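Local coordinates for protein putative creatinine amidohydrolase (Bacteroides fragilis, PDB 3LUB) that probably hydrolyses carbon-nitrogen bonds of linear amides, other than peptide bonds, at a two-zinc site of the creatininase type, at residues N35-Y40 / E178-A183; F147-P152 / K234-K239; E168-M173 / A226-R231. One frame throughout, in Å; residues are numbered along the deposited sequence.

Contact 1: residues N35-Y40 / E178-A183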
ATOM      1  N   ASN F  35      11.473  29.607  13.851  1.00 21.28           N
ATOM      2  CA  ASN F  35      11.303  31.003  14.224  1.00 21.86           C
ATOM      3  C   ASN F  35      11.371  31.823  12.920  1.00 23.55           C
ATOM      4  O   ASN F  35      11.105  31.298  11.855  1.00 24.23           O
ATOM      5  CB  ASN F  35      12.398  31.376  15.222  1.00 22.04           C
ATOM      6  CG  ASN F  35      12.090  32.628  16.032  1.00 22.18           C
ATOM      7  OD1 ASN F  35      11.792  33.678  15.469  1.00 19.61           O
ATOM      8  ND2 ASN F  35      12.222  32.528  17.357  1.00 21.10           N
ATOM      9  N   LEU F  36      11.783  33.088  12.984  1.00 24.01           N
ATOM     10  CA  LEU F  36      11.893  33.908  11.797  1.00 23.04           C
ATOM     11  C   LEU F  36      13.279  33.928  11.247  1.00 21.81           C
ATOM     12  O   LEU F  36      13.478  34.373  10.133  1.00 24.56           O
ATOM     13  CB  LEU F  36      11.426  35.349  12.102  1.00 25.23           C
ATOM     14  CG  LEU F  36      10.011  35.555  12.687  1.00 25.65           C
ATOM     15  CD1 LEU F  36       9.875  36.984  13.199  1.00 22.96           C
ATOM     16  CD2 LEU F  36       8.925  35.240  11.664  1.00 21.23           C
ATOM     17  N   HIS F  37      14.249  33.421  11.988  1.00 22.00           N
ATOM     18  CA  HIS F  37      15.659  33.745  11.716  1.00 22.10           C
ATOM     19  C   HIS F  37      16.518  32.572  11.245  1.00 22.38           C
ATOM     20  O   HIS F  37      17.595  32.791  10.665  1.00 23.01           O
ATOM     21  CB  HIS F  37      16.302  34.365  12.951  1.00 22.67           C
ATOM     22  CG  HIS F  37      16.417  33.421  14.102  1.00 19.78           C
ATOM     23  ND1 HIS F  37      15.331  32.756  14.625  1.00 22.77           N
ATOM     24  CD2 HIS F  37      17.491  33.024  14.823  1.00 17.29           C
ATOM     25  CE1 HIS F  37      15.736  31.981  15.617  1.00 23.42           C
ATOM     26  NE2 HIS F  37      17.042  32.123  15.752  1.00 18.26           N
ATOM     27  N   LEU F  38      16.066  31.332  11.463  1.00 21.33           N
ATOM     28  CA  LEU F  38      16.881  30.189  11.057  1.00 20.32           C
ATOM     29  C   LEU F  38      16.373  29.610   9.737  1.00 19.70           C
ATOM     30  O   LEU F  38      15.193  29.758   9.402  1.00 19.45           O
ATOM     31  CB  LEU F  38      16.884  29.125  12.131  1.00 18.99           C
ATOM     32  CG  LEU F  38      17.751  29.388  13.361  1.00 17.97           C
ATOM     33  CD1 LEU F  38      17.264  28.431  14.488  1.00 12.80           C
ATOM     34  CD2 LEU F  38      19.227  29.240  12.996  1.00 18.22           C
ATOM     35  N   PRO F  39      17.260  28.932   9.012  1.00 20.68           N
ATOM     36  CA  PRO F  39      16.883  28.307   7.760  1.00 20.78           C
ATOM     37  C   PRO F  39      15.824  27.207   7.876  1.00 19.75           C
ATOM     38  O   PRO F  39      15.819  26.416   8.852  1.00 18.27           O
ATOM     39  CB  PRO F  39      18.191  27.709   7.229  1.00 19.96           C
ATOM     40  CG  PRO F  39      19.250  28.083   8.175  1.00 22.73           C
ATOM     41  CD  PRO F  39      18.692  28.741   9.342  1.00 18.81           C
ATOM     42  N   TYR F  40      14.970  27.158   6.846  1.00 19.27           N
ATOM     43  CA  TYR F  40      14.016  26.050   6.623  1.00 18.87           C
ATOM     44  C   TYR F  40      14.661  24.682   6.679  1.00 18.10           C
ATOM     45  O   TYR F  40      14.025  23.722   7.096  1.00 18.60           O
ATOM     46  CB  TYR F  40      13.296  26.178   5.274  1.00 18.01           C
ATOM     47  CG  TYR F  40      12.075  27.064   5.311  1.00 20.18           C
ATOM     48  CD1 TYR F  40      12.190  28.428   5.219  1.00 17.22           C
ATOM     49  CD2 TYR F  40      10.794  26.521   5.412  1.00 17.47           C
ATOM     50  CE1 TYR F  40      11.048  29.239   5.242  1.00 23.79           C
ATOM     51  CE2 TYR F  40       9.670  27.319   5.445  1.00 18.99           C
ATOM     52  CZ  TYR F  40       9.796  28.671   5.362  1.00 19.70           C
ATOM     53  OH  TYR F  40       8.664  29.488   5.363  1.00 24.84           O
ATOM     54  N   GLU F 178      26.581  32.828   8.108  1.00 27.42           N
ATOM     55  CA  GLU F 178      25.988  33.526   6.984  1.00 27.33           C
ATOM     56  C   GLU F 178      24.497  33.191   6.774  1.00 27.48           C
ATOM     57  O   GLU F 178      23.841  33.859   6.005  1.00 26.36           O
ATOM     58  CB  GLU F 178      26.777  33.207   5.707  1.00 26.32           C
ATOM     59  CG  GLU F 178      26.521  31.857   5.011  1.00 29.97           C
ATOM     60  CD  GLU F 178      27.203  30.667   5.687  1.00 35.17           C
ATOM     61  OE1 GLU F 178      27.973  30.866   6.665  1.00 28.56           O
ATOM     62  OE2 GLU F 178      26.951  29.527   5.232  1.00 33.56           O
ATOM     63  N   LEU F 179      23.992  32.127   7.414  1.00 26.29           N
ATOM     64  CA  LEU F 179      22.620  31.684   7.207  1.00 25.61           C
ATOM     65  C   LEU F 179      21.676  32.204   8.282  1.00 26.72           C
ATOM     66  O   LEU F 179      20.466  32.015   8.180  1.00 28.48           O
ATOM     67  CB  LEU F 179      22.540  30.154   7.126  1.00 23.70           C
ATOM     68  CG  LEU F 179      23.174  29.477   5.910  1.00 25.02           C
ATOM     69  CD1 LEU F 179      22.872  28.003   5.885  1.00 19.29           C
ATOM     70  CD2 LEU F 179      22.738  30.111   4.577  1.00 25.86           C
ATOM     71  N   VAL F 180      22.212  32.853   9.310  1.00 26.79           N
ATOM     72  CA  VAL F 180      21.386  33.298  10.427  1.00 27.03           C
ATOM     73  C   VAL F 180      21.649  34.762  10.805  1.00 28.18           C
ATOM     74  O   VAL F 180      22.770  35.152  11.080  1.00 28.63           O
ATOM     75  CB  VAL F 180      21.519  32.341  11.668  1.00 28.84           C
ATOM     76  CG1 VAL F 180      22.937  31.895  11.871  1.00 25.92           C
ATOM     77  CG2 VAL F 180      20.988  33.016  12.939  1.00 28.74           C
ATOM     78  N   ASN F 181      20.602  35.577  10.802  1.00 29.32           N
ATOM     79  CA  ASN F 181      20.684  36.926  11.309  1.00 30.33           C
ATOM     80  C   ASN F 181      19.875  36.971  12.593  1.00 27.66           C
ATOM     81  O   ASN F 181      18.647  37.129  12.560  1.00 26.82           O
ATOM     82  CB  ASN F 181      20.168  37.944  10.277  1.00 33.30           C
ATOM     83  CG  ASN F 181      21.115  38.109   9.054  1.00 43.62           C
ATOM     84  OD1 ASN F 181      22.349  38.086   9.188  1.00 62.26           O
ATOM     85  ND2 ASN F 181      20.526  38.289   7.859  1.00 54.80           N
ATOM     86  N   LEU F 182      20.574  36.837  13.722  1.00 26.70           N
ATOM     87  CA  LEU F 182      19.936  36.808  15.026  1.00 27.20           C
ATOM     88  C   LEU F 182      18.978  37.986  15.266  1.00 27.14           C
ATOM     89  O   LEU F 182      17.957  37.801  15.924  1.00 26.61           O
ATOM     90  CB  LEU F 182      20.983  36.701  16.152  1.00 27.34           C
ATOM     91  CG  LEU F 182      20.492  36.391  17.569  1.00 28.54           C
ATOM     92  CD1 LEU F 182      19.809  35.025  17.630  1.00 27.66           C
ATOM     93  CD2 LEU F 182      21.646  36.449  18.524  1.00 25.40           C
ATOM     94  N   ALA F 183      19.289  39.176  14.721  1.00 28.05           N
ATOM     95  CA  ALA F 183      18.426  40.368  14.871  1.00 28.68           C
ATOM     96  C   ALA F 183      17.022  40.181  14.309  1.00 29.91           C
ATOM     97  O   ALA F 183      16.105  40.948  14.617  1.00 29.83           O
ATOM     98  CB  ALA F 183      19.046  41.593  14.210  1.00 29.44           C
TER
HETATM   99  O   HOH W   1      18.109  35.181   9.353  1.00 18.55           O

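Contact 2: residues F147-P152 / K234-K239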
ATOM      1  N   PHE F 147      20.904  16.137  18.976  1.00 21.40           N
ATOM      2  CA  PHE F 147      20.776  17.030  20.108  1.00 21.15           C
ATOM      3  C   PHE F 147      20.448  16.294  21.409  1.00 21.83           C
ATOM      4  O   PHE F 147      20.222  16.920  22.424  1.00 23.25           O
ATOM      5  CB  PHE F 147      19.755  18.104  19.815  1.00 21.91           C
ATOM      6  CG  PHE F 147      18.436  17.564  19.378  1.00 26.25           C
ATOM      7  CD1 PHE F 147      17.508  17.117  20.317  1.00 26.82           C
ATOM      8  CD2 PHE F 147      18.124  17.476  18.026  1.00 23.55           C
ATOM      9  CE1 PHE F 147      16.296  16.589  19.908  1.00 27.55           C
ATOM     10  CE2 PHE F 147      16.923  16.960  17.630  1.00 26.15           C
ATOM     11  CZ  PHE F 147      16.000  16.522  18.574  1.00 25.48           C
ATOM     12  N   GLU F 148      20.447  14.964  21.368  1.00 21.77           N
ATOM     13  CA  GLU F 148      20.330  14.120  22.545  1.00 21.43           C
ATOM     14  C   GLU F 148      21.611  13.372  22.882  1.00 22.29           C
ATOM     15  O   GLU F 148      21.691  12.713  23.927  1.00 24.28           O
ATOM     16  CB  GLU F 148      19.202  13.109  22.341  1.00 20.94           C
ATOM     17  CG  GLU F 148      17.867  13.731  22.569  1.00 22.80           C
ATOM     18  CD  GLU F 148      16.708  12.850  22.148  1.00 26.82           C
ATOM     19  OE1 GLU F 148      16.940  11.720  21.629  1.00 26.79           O
ATOM     20  OE2 GLU F 148      15.561  13.341  22.302  1.00 32.33           O
ATOM     21  N   VAL F 149      22.629  13.487  22.043  1.00 23.12           N
ATOM     22  CA  VAL F 149      23.890  12.788  22.295  1.00 22.45           C
ATOM     23  C   VAL F 149      24.530  13.360  23.575  1.00 24.04           C
ATOM     24  O   VAL F 149      25.064  12.608  24.406  1.00 23.05           O
ATOM     25  CB  VAL F 149      24.800  12.833  21.040  1.00 23.50           C
ATOM     26  CG1 VAL F 149      26.241  12.351  21.332  1.00 19.94           C
ATOM     27  CG2 VAL F 149      24.126  12.008  19.883  1.00 18.93           C
ATOM     28  N   VAL F 150      24.431  14.686  23.734  1.00 23.90           N
ATOM     29  CA  VAL F 150      24.814  15.416  24.952  1.00 22.88           C
ATOM     30  C   VAL F 150      23.649  16.335  25.271  1.00 24.20           C
ATOM     31  O   VAL F 150      23.129  16.985  24.373  1.00 23.53           O
ATOM     32  CB  VAL F 150      26.063  16.266  24.701  1.00 22.73           C
ATOM     33  CG1 VAL F 150      26.417  17.064  25.954  1.00 23.18           C
ATOM     34  CG2 VAL F 150      27.234  15.372  24.297  1.00 20.10           C
ATOM     35  N   SER F 151      23.242  16.401  26.540  1.00 26.97           N
ATOM     36  CA  SER F 151      22.158  17.318  26.968  1.00 29.30           C
ATOM     37  C   SER F 151      22.597  18.777  26.833  1.00 29.62           C
ATOM     38  O   SER F 151      23.718  19.119  27.199  1.00 30.34           O
ATOM     39  CB  SER F 151      21.765  17.055  28.441  1.00 30.71           C
ATOM     40  OG  SER F 151      20.637  17.833  28.838  1.00 35.10           O
ATOM     41  N   PRO F 152      21.710  19.645  26.340  1.00 31.46           N
ATOM     42  CA  PRO F 152      22.024  21.063  26.189  1.00 32.83           C
ATOM     43  C   PRO F 152      22.070  21.787  27.513  1.00 34.87           C
ATOM     44  O   PRO F 152      22.710  22.853  27.641  1.00 34.43           O
ATOM     45  CB  PRO F 152      20.866  21.605  25.330  1.00 34.71           C
ATOM     46  CG  PRO F 152      19.711  20.657  25.559  1.00 33.84           C
ATOM     47  CD  PRO F 152      20.339  19.316  25.896  1.00 34.59           C
ATOM     48  N   LYS F 234      31.411  20.118  20.363  1.00 23.41           N
ATOM     49  CA  LYS F 234      32.651  19.371  20.630  1.00 26.12           C
ATOM     50  C   LYS F 234      32.411  17.994  21.259  1.00 22.66           C
ATOM     51  O   LYS F 234      32.826  16.981  20.688  1.00 23.86           O
ATOM     52  CB  LYS F 234      33.674  20.190  21.448  1.00 24.86           C
ATOM     53  CG  LYS F 234      35.108  19.686  21.250  1.00 31.20           C
ATOM     54  CD  LYS F 234      36.083  20.249  22.322  1.00 35.96           C
ATOM     55  CE  LYS F 234      37.488  19.642  22.154  1.00 40.59           C
ATOM     56  NZ  LYS F 234      38.482  20.240  23.089  1.00 51.19           N
ATOM     57  N   PRO F 235      31.728  17.933  22.423  1.00 21.85           N
ATOM     58  CA  PRO F 235      31.435  16.603  22.984  1.00 22.26           C
ATOM     59  C   PRO F 235      30.506  15.691  22.138  1.00 21.33           C
ATOM     60  O   PRO F 235      30.667  14.448  22.147  1.00 20.97           O
ATOM     61  CB  PRO F 235      30.775  16.942  24.335  1.00 22.25           C
ATOM     62  CG  PRO F 235      30.225  18.314  24.155  1.00 20.42           C
ATOM     63  CD  PRO F 235      31.205  19.005  23.290  1.00 22.22           C
ATOM     64  N   ILE F 236      29.535  16.297  21.439  1.00 21.79           N
ATOM     65  CA  ILE F 236      28.605  15.559  20.548  1.00 20.60           C
ATOM     66  C   ILE F 236      29.449  14.841  19.488  1.00 20.81           C
ATOM     67  O   ILE F 236      29.353  13.619  19.283  1.00 22.33           O
ATOM     68  CB  ILE F 236      27.516  16.533  19.913  1.00 22.12           C
ATOM     69  CG1 ILE F 236      26.614  17.141  20.998  1.00 18.53           C
ATOM     70  CG2 ILE F 236      26.643  15.828  18.861  1.00 18.94           C
ATOM     71  CD1 ILE F 236      25.707  18.310  20.513  1.00 16.17           C
ATOM     72  N   VAL F 237      30.329  15.608  18.855  1.00 20.72           N
ATOM     73  CA  VAL F 237      31.210  15.095  17.794  1.00 20.49           C
ATOM     74  C   VAL F 237      32.102  13.971  18.260  1.00 21.71           C
ATOM     75  O   VAL F 237      32.251  12.948  17.574  1.00 22.10           O
ATOM     76  CB  VAL F 237      32.032  16.241  17.163  1.00 20.01           C
ATOM     77  CG1 VAL F 237      33.257  15.660  16.405  1.00 18.50           C
ATOM     78  CG2 VAL F 237      31.088  17.082  16.223  1.00 19.33           C
ATOM     79  N   GLU F 238      32.656  14.129  19.461  1.00 23.19           N
ATOM     80  CA  GLU F 238      33.560  13.130  20.027  1.00 23.14           C
ATOM     81  C   GLU F 238      32.833  11.824  20.404  1.00 21.76           C
ATOM     82  O   GLU F 238      33.331  10.709  20.143  1.00 21.73           O
ATOM     83  CB  GLU F 238      34.294  13.751  21.250  1.00 24.98           C
ATOM     84  CG  GLU F 238      35.532  12.950  21.693  1.00 31.86           C
ATOM     85  CD  GLU F 238      35.165  11.651  22.383  1.00 37.82           C
ATOM     86  OE1 GLU F 238      34.192  11.662  23.174  1.00 45.06           O
ATOM     87  OE2 GLU F 238      35.827  10.616  22.124  1.00 39.89           O
ATOM     88  N   LYS F 239      31.648  11.951  21.009  1.00 22.00           N
ATOM     89  CA  LYS F 239      30.822  10.756  21.283  1.00 23.42           C
ATOM     90  C   LYS F 239      30.373  10.033  20.017  1.00 22.11           C
ATOM     91  O   LYS F 239      30.359   8.812  19.979  1.00 22.28           O
ATOM     92  CB  LYS F 239      29.583  11.100  22.099  1.00 23.25           C
ATOM     93  CG  LYS F 239      29.778  11.117  23.599  1.00 28.44           C
ATOM     94  CD  LYS F 239      28.399  11.064  24.309  1.00 33.13           C
ATOM     95  CE  LYS F 239      28.493  11.519  25.767  1.00 45.11           C
ATOM     96  NZ  LYS F 239      29.691  10.953  26.473  1.00 46.49           N
TER

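Contact 3: residues E168-M173 / A226-R231. With ZN (zinc ion), chain B.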
ATOM      1  N   GLU F 168      19.829  25.481  19.000  1.00 23.35           N
ATOM      2  CA  GLU F 168      19.840  25.334  17.544  1.00 22.82           C
ATOM      3  C   GLU F 168      20.420  26.592  16.900  1.00 20.83           C
ATOM      4  O   GLU F 168      21.140  26.508  15.897  1.00 20.25           O
ATOM      5  CB  GLU F 168      18.436  25.062  16.978  1.00 23.10           C
ATOM      6  CG  GLU F 168      18.139  23.595  16.731  1.00 24.27           C
ATOM      7  CD  GLU F 168      16.868  23.337  15.930  1.00 25.37           C
ATOM      8  OE1 GLU F 168      15.903  24.120  16.057  1.00 20.54           O
ATOM      9  OE2 GLU F 168      16.824  22.291  15.214  1.00 25.44           O
ATOM     10  N   THR F 169      20.058  27.763  17.427  1.00 20.38           N
ATOM     11  CA  THR F 169      20.587  29.016  16.867  1.00 20.17           C
ATOM     12  C   THR F 169      22.097  29.097  17.046  1.00 20.52           C
ATOM     13  O   THR F 169      22.794  29.464  16.119  1.00 21.91           O
ATOM     14  CB  THR F 169      19.936  30.267  17.459  1.00 20.32           C
ATOM     15  OG1 THR F 169      18.514  30.174  17.308  1.00 18.43           O
ATOM     16  CG2 THR F 169      20.420  31.482  16.732  1.00 19.25           C
ATOM     17  N   SER F 170      22.596  28.728  18.221  1.00 20.47           N
ATOM     18  CA  SER F 170      24.030  28.790  18.502  1.00 20.74           C
ATOM     19  C   SER F 170      24.798  27.888  17.579  1.00 20.94           C
ATOM     20  O   SER F 170      25.828  28.288  17.068  1.00 21.09           O
ATOM     21  CB  SER F 170      24.367  28.413  19.966  1.00 20.63           C
ATOM     22  OG  SER F 170      23.853  29.363  20.883  1.00 22.31           O
ATOM     23  N   VAL F 171      24.313  26.663  17.395  1.00 20.69           N
ATOM     24  CA  VAL F 171      25.033  25.689  16.590  1.00 19.76           C
ATOM     25  C   VAL F 171      25.012  26.123  15.111  1.00 20.27           C
ATOM     26  O   VAL F 171      25.993  25.961  14.422  1.00 22.21           O
ATOM     27  CB  VAL F 171      24.484  24.267  16.783  1.00 21.04           C
ATOM     28  CG1 VAL F 171      25.262  23.252  15.904  1.00 17.31           C
ATOM     29  CG2 VAL F 171      24.520  23.858  18.301  1.00 16.97           C
HETATM   30  N   MSE F 172      23.922  26.739  14.651  1.00 19.79           N
HETATM   31  CA  MSE F 172      23.875  27.304  13.282  1.00 20.49           C
HETATM   32  C   MSE F 172      24.872  28.463  13.175  1.00 21.21           C
HETATM   33  O   MSE F 172      25.559  28.588  12.175  1.00 21.91           O
HETATM   34  CB  MSE F 172      22.479  27.813  12.915  1.00 19.43           C
HETATM   35  CG  MSE F 172      22.339  28.233  11.457  1.00 21.93           C
HETATM   36 SE   MSE F 172      22.729  26.742  10.167  0.75 21.14          SE
HETATM   37  CE  MSE F 172      21.186  25.532  10.462  1.00 17.73           C
HETATM   38  N   MSE F 173      24.937  29.320  14.195  1.00 21.88           N
HETATM   39  CA  MSE F 173      25.853  30.458  14.170  1.00 21.85           C
HETATM   40  C   MSE F 173      27.284  29.992  14.055  1.00 22.27           C
HETATM   41  O   MSE F 173      28.096  30.636  13.385  1.00 23.60           O
HETATM   42  CB  MSE F 173      25.672  31.354  15.385  1.00 20.97           C
HETATM   43  CG  MSE F 173      24.429  32.223  15.325  1.00 22.00           C
HETATM   44 SE   MSE F 173      24.052  33.074  17.050  0.75 22.33          SE
HETATM   45  CE  MSE F 173      25.302  34.727  16.983  1.00 21.27           C
ATOM     46  N   ALA F 226      27.890  31.972  18.474  1.00 21.64           N
ATOM     47  CA  ALA F 226      28.706  30.979  17.794  1.00 21.48           C
ATOM     48  C   ALA F 226      29.558  30.150  18.765  1.00 23.96           C
ATOM     49  O   ALA F 226      29.732  28.943  18.606  1.00 24.09           O
ATOM     50  CB  ALA F 226      29.631  31.670  16.741  1.00 19.03           C
ATOM     51  N   GLU F 227      30.109  30.805  19.774  1.00 25.91           N
ATOM     52  CA  GLU F 227      30.933  30.117  20.756  1.00 24.44           C
ATOM     53  C   GLU F 227      30.179  29.136  21.620  1.00 23.93           C
ATOM     54  O   GLU F 227      30.680  28.070  21.915  1.00 23.14           O
ATOM     55  CB  GLU F 227      31.605  31.133  21.688  1.00 26.64           C
ATOM     56  CG  GLU F 227      32.529  30.463  22.684  1.00 29.46           C
ATOM     57  CD  GLU F 227      33.309  31.443  23.502  1.00 39.31           C
ATOM     58  OE1 GLU F 227      34.135  32.191  22.923  1.00 41.79           O
ATOM     59  OE2 GLU F 227      33.087  31.459  24.733  1.00 48.47           O
ATOM     60  N   LYS F 228      28.991  29.505  22.076  1.00 22.97           N
ATOM     61  CA  LYS F 228      28.172  28.512  22.770  1.00 23.80           C
ATOM     62  C   LYS F 228      27.943  27.266  21.902  1.00 23.05           C
ATOM     63  O   LYS F 228      28.005  26.161  22.395  1.00 23.76           O
ATOM     64  CB  LYS F 228      26.838  29.090  23.205  1.00 23.69           C
ATOM     65  CG  LYS F 228      26.888  30.073  24.359  1.00 22.04           C
ATOM     66  CD  LYS F 228      25.504  30.604  24.602  1.00 23.58           C
ATOM     67  CE  LYS F 228      25.413  31.422  25.829  1.00 25.44           C
ATOM     68  NZ  LYS F 228      24.098  32.156  25.964  1.00 22.65           N
ATOM     69  N   GLY F 229      27.705  27.458  20.612  1.00 23.36           N
ATOM     70  CA  GLY F 229      27.439  26.356  19.673  1.00 22.91           C
ATOM     71  C   GLY F 229      28.666  25.490  19.478  1.00 23.59           C
ATOM     72  O   GLY F 229      28.593  24.260  19.484  1.00 23.38           O
ATOM     73  N   GLU F 230      29.811  26.157  19.337  1.00 25.02           N
ATOM     74  CA  GLU F 230      31.103  25.477  19.167  1.00 26.71           C
ATOM     75  C   GLU F 230      31.413  24.562  20.320  1.00 25.43           C
ATOM     76  O   GLU F 230      31.899  23.435  20.114  1.00 25.17           O
ATOM     77  CB  GLU F 230      32.221  26.500  19.019  1.00 24.43           C
ATOM     78  CG  GLU F 230      33.601  25.897  18.924  1.00 30.79           C
ATOM     79  CD  GLU F 230      34.673  26.968  18.728  1.00 36.72           C
ATOM     80  OE1 GLU F 230      34.601  28.041  19.389  1.00 46.01           O
ATOM     81  OE2 GLU F 230      35.572  26.737  17.890  1.00 50.94           O
ATOM     82  N   ARG F 231      31.153  25.039  21.536  1.00 25.08           N
ATOM     83  CA  ARG F 231      31.463  24.258  22.731  1.00 26.52           C
ATOM     84  C   ARG F 231      30.552  23.043  22.958  1.00 25.01           C
ATOM     85  O   ARG F 231      31.011  21.986  23.387  1.00 25.61           O
ATOM     86  CB  ARG F 231      31.459  25.173  23.957  1.00 29.21           C
ATOM     87  CG  ARG F 231      32.526  26.212  23.816  1.00 33.57           C
ATOM     88  CD  ARG F 231      32.792  26.949  25.069  1.00 43.26           C
ATOM     89  NE  ARG F 231      33.939  27.825  24.869  1.00 47.60           N
ATOM     90  CZ  ARG F 231      34.383  28.706  25.761  1.00 51.22           C
ATOM     91  NH1 ARG F 231      33.792  28.840  26.956  1.00 40.86           N
ATOM     92  NH2 ARG F 231      35.433  29.459  25.450  1.00 53.10           N
TER
HETATM   93 ZN    ZN B 302      15.216  22.221  14.208  1.00 21.51          ZN
HETATM   94  O   HOH W   2      13.725  21.396  15.414  1.00 27.58           O

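Contact 1: residues N35-Y40 / E178-A183
His37 carries CG in the crowded position between its backbone N and carbonyl carbon (chi1 66°), and Val180 places CG1 likewise (chi1 40°), which leaves Val180 CG2 anti to the backbone N and turned to the imidazole. The two residues meet where two loops of the creatininase fold pass each other: residues 35-40 lie between strand 23-28 and helix 42-62, and the loop residues 178-183 follow helix 166-175. Val180 CG2 lies 4.0 Å from His37 CD2, and Leu182 CD1 reaches the same ring carbon at 4.2 Å; both methyls come obliquely, from side chains lying alongside the histidine and pointing the same way. His37 NE2 is hydrogen-bonded to Thr169 OG1 on helix 166-175, which probably fixes the turn of the ring, while Leu38 CG lies over one face, towards the rim, and Asn35 CB sits in plane at the edge. Leu38 starts away from 178-183, yet with CG beside its backbone N (chi1 -76°) it brings CD2 to 4.1 Å from Val180 CB. The same leucine packs on Thr169 and Met172 and lies near the zinc ligands His34 and Glu168, so this packing borders the metal site. Next along the loop the Pro39 ring crosses Leu179 at about a right angle, its CG 4.0 Å from Leu179 CB. Met2 of a second subunit packs on Leu179, placing the loop pair at a subunit interface. Asn35 OD1 accepts Leu36 N at 2.6 Å on an in-plane lone pair and also Gly186 N. With no direct hydrogen bond between the loops, a water joins their backbones, donating to His37 O at 2.8 Å and accepting from Asn181 N at 2.9 Å.

Contact 2: residues F147-P152 / K234-K239
The irregular loop 147-152 comes up against one side of helical residues 234-239, closest in backbone at Val149 and Ile236, whose CA atoms are 5.7 Å apart; the helix is kinked at Pro235, where the backbone N makes no bond to the preceding turn. Val149 and Val150 both send their CB atoms toward the helix and carry the contact. Val149 CG1, anti to its backbone N (chi1 169°), presses on Lys239 CB at 3.6 Å, the two side chains sliding past each other in opposite directions. The Lys239 chain runs on along Val149, bringing CD to 3.7 Å from Val149 O before it bends at its last torsion (chi4 -43°). Val149 CB also faces Ile236 CG2 at 4.1 Å. This packing joins two parts of the α/β fold around the parallel sheet: the loop that leaves strand 140-145, the outermost of the sheet on that side within the chain, and the long helix 226-249 near the end of the chain. Val150 crosses Ile236 obliquely, and its CG2, anti to the carbonyl carbon, sits 3.8 Å from Ile236 CG1 and 3.9 Å from Pro235 CB, so one methyl touches two neighbouring residues of the helix. Ile236 in turn packs on Ile50 of helix 42-62 and on Trp146, while Tyr155 packs on both Val150 and Pro235. No hydrogen bond crosses between the two segments; Val150 O is hydrogen-bonded to Tyr232 OH, one turn before Ile236 on helix 226-249. Val202 of a third subunit packs on both Val149 and Lys239.

Contact 3: residues E168-M173 / A226-R231
Glu168 OE2 binds one zinc of the two-metal creatininase site at 1.9 Å, and a water oxygen lies 2.1 Å from the same zinc; His34 and Asp43 complete the shell, and Asp43 also binds the second zinc. The glutamate chain is extended beyond CG, and its other oxygen, OE1, is hydrogen-bonded to Ala164 N, which helps to fix the carboxylate. Behind this ligand, helix 166-175 crosses the start of helix 226-249 almost perpendicularly (-93°), the axes of the short segments approaching to 6.6 Å. So close a crossing is possible because Gly229 has no side chain: its CA lies 4.0 Å from that of Val171. Val171 CG2, beside its backbone N, reaches the same Gly229 CA at 4.1 Å, and Ser170 CB rests 3.5 Å from Gly229 N. The Ser170 hydroxyl is engaged by Glu166 O and Thr225 N, so it links helix 166-175 to the residue that leads into helix 226-249. Lys228 meets the serine with CB, while its extended chain carries NZ away to salt bridges with Glu166 and Glu157. About one turn on from Ser170, selenomethionine Met173 packs on the first turn of helix 226-249, its CB 4.2 Å from Ala226 CB, while Ala226 CB in turn lies 3.8 Å from Met173 O.

In the fold
Along the chain the segments come in the order 35-40, 147-152, 168-173, 178-183, 226-231 and 234-239, so contact 1 alternates with both others, while contact 3 falls between the two segments of contact 2. Contact 3 connects the other two: its centre is about 13 Å from each of theirs, whereas contacts 1 and 2 have centres about 23 Å apart and nearest atoms about 12 Å apart. It meets contact 1 directly through helix 166-175, and it continues into contact 2 along helix 226-249. The helix that supplies a zinc ligand is thus packed against a loop bordering the metal site and against a helix whose next turns reach the loop after strand 140-145.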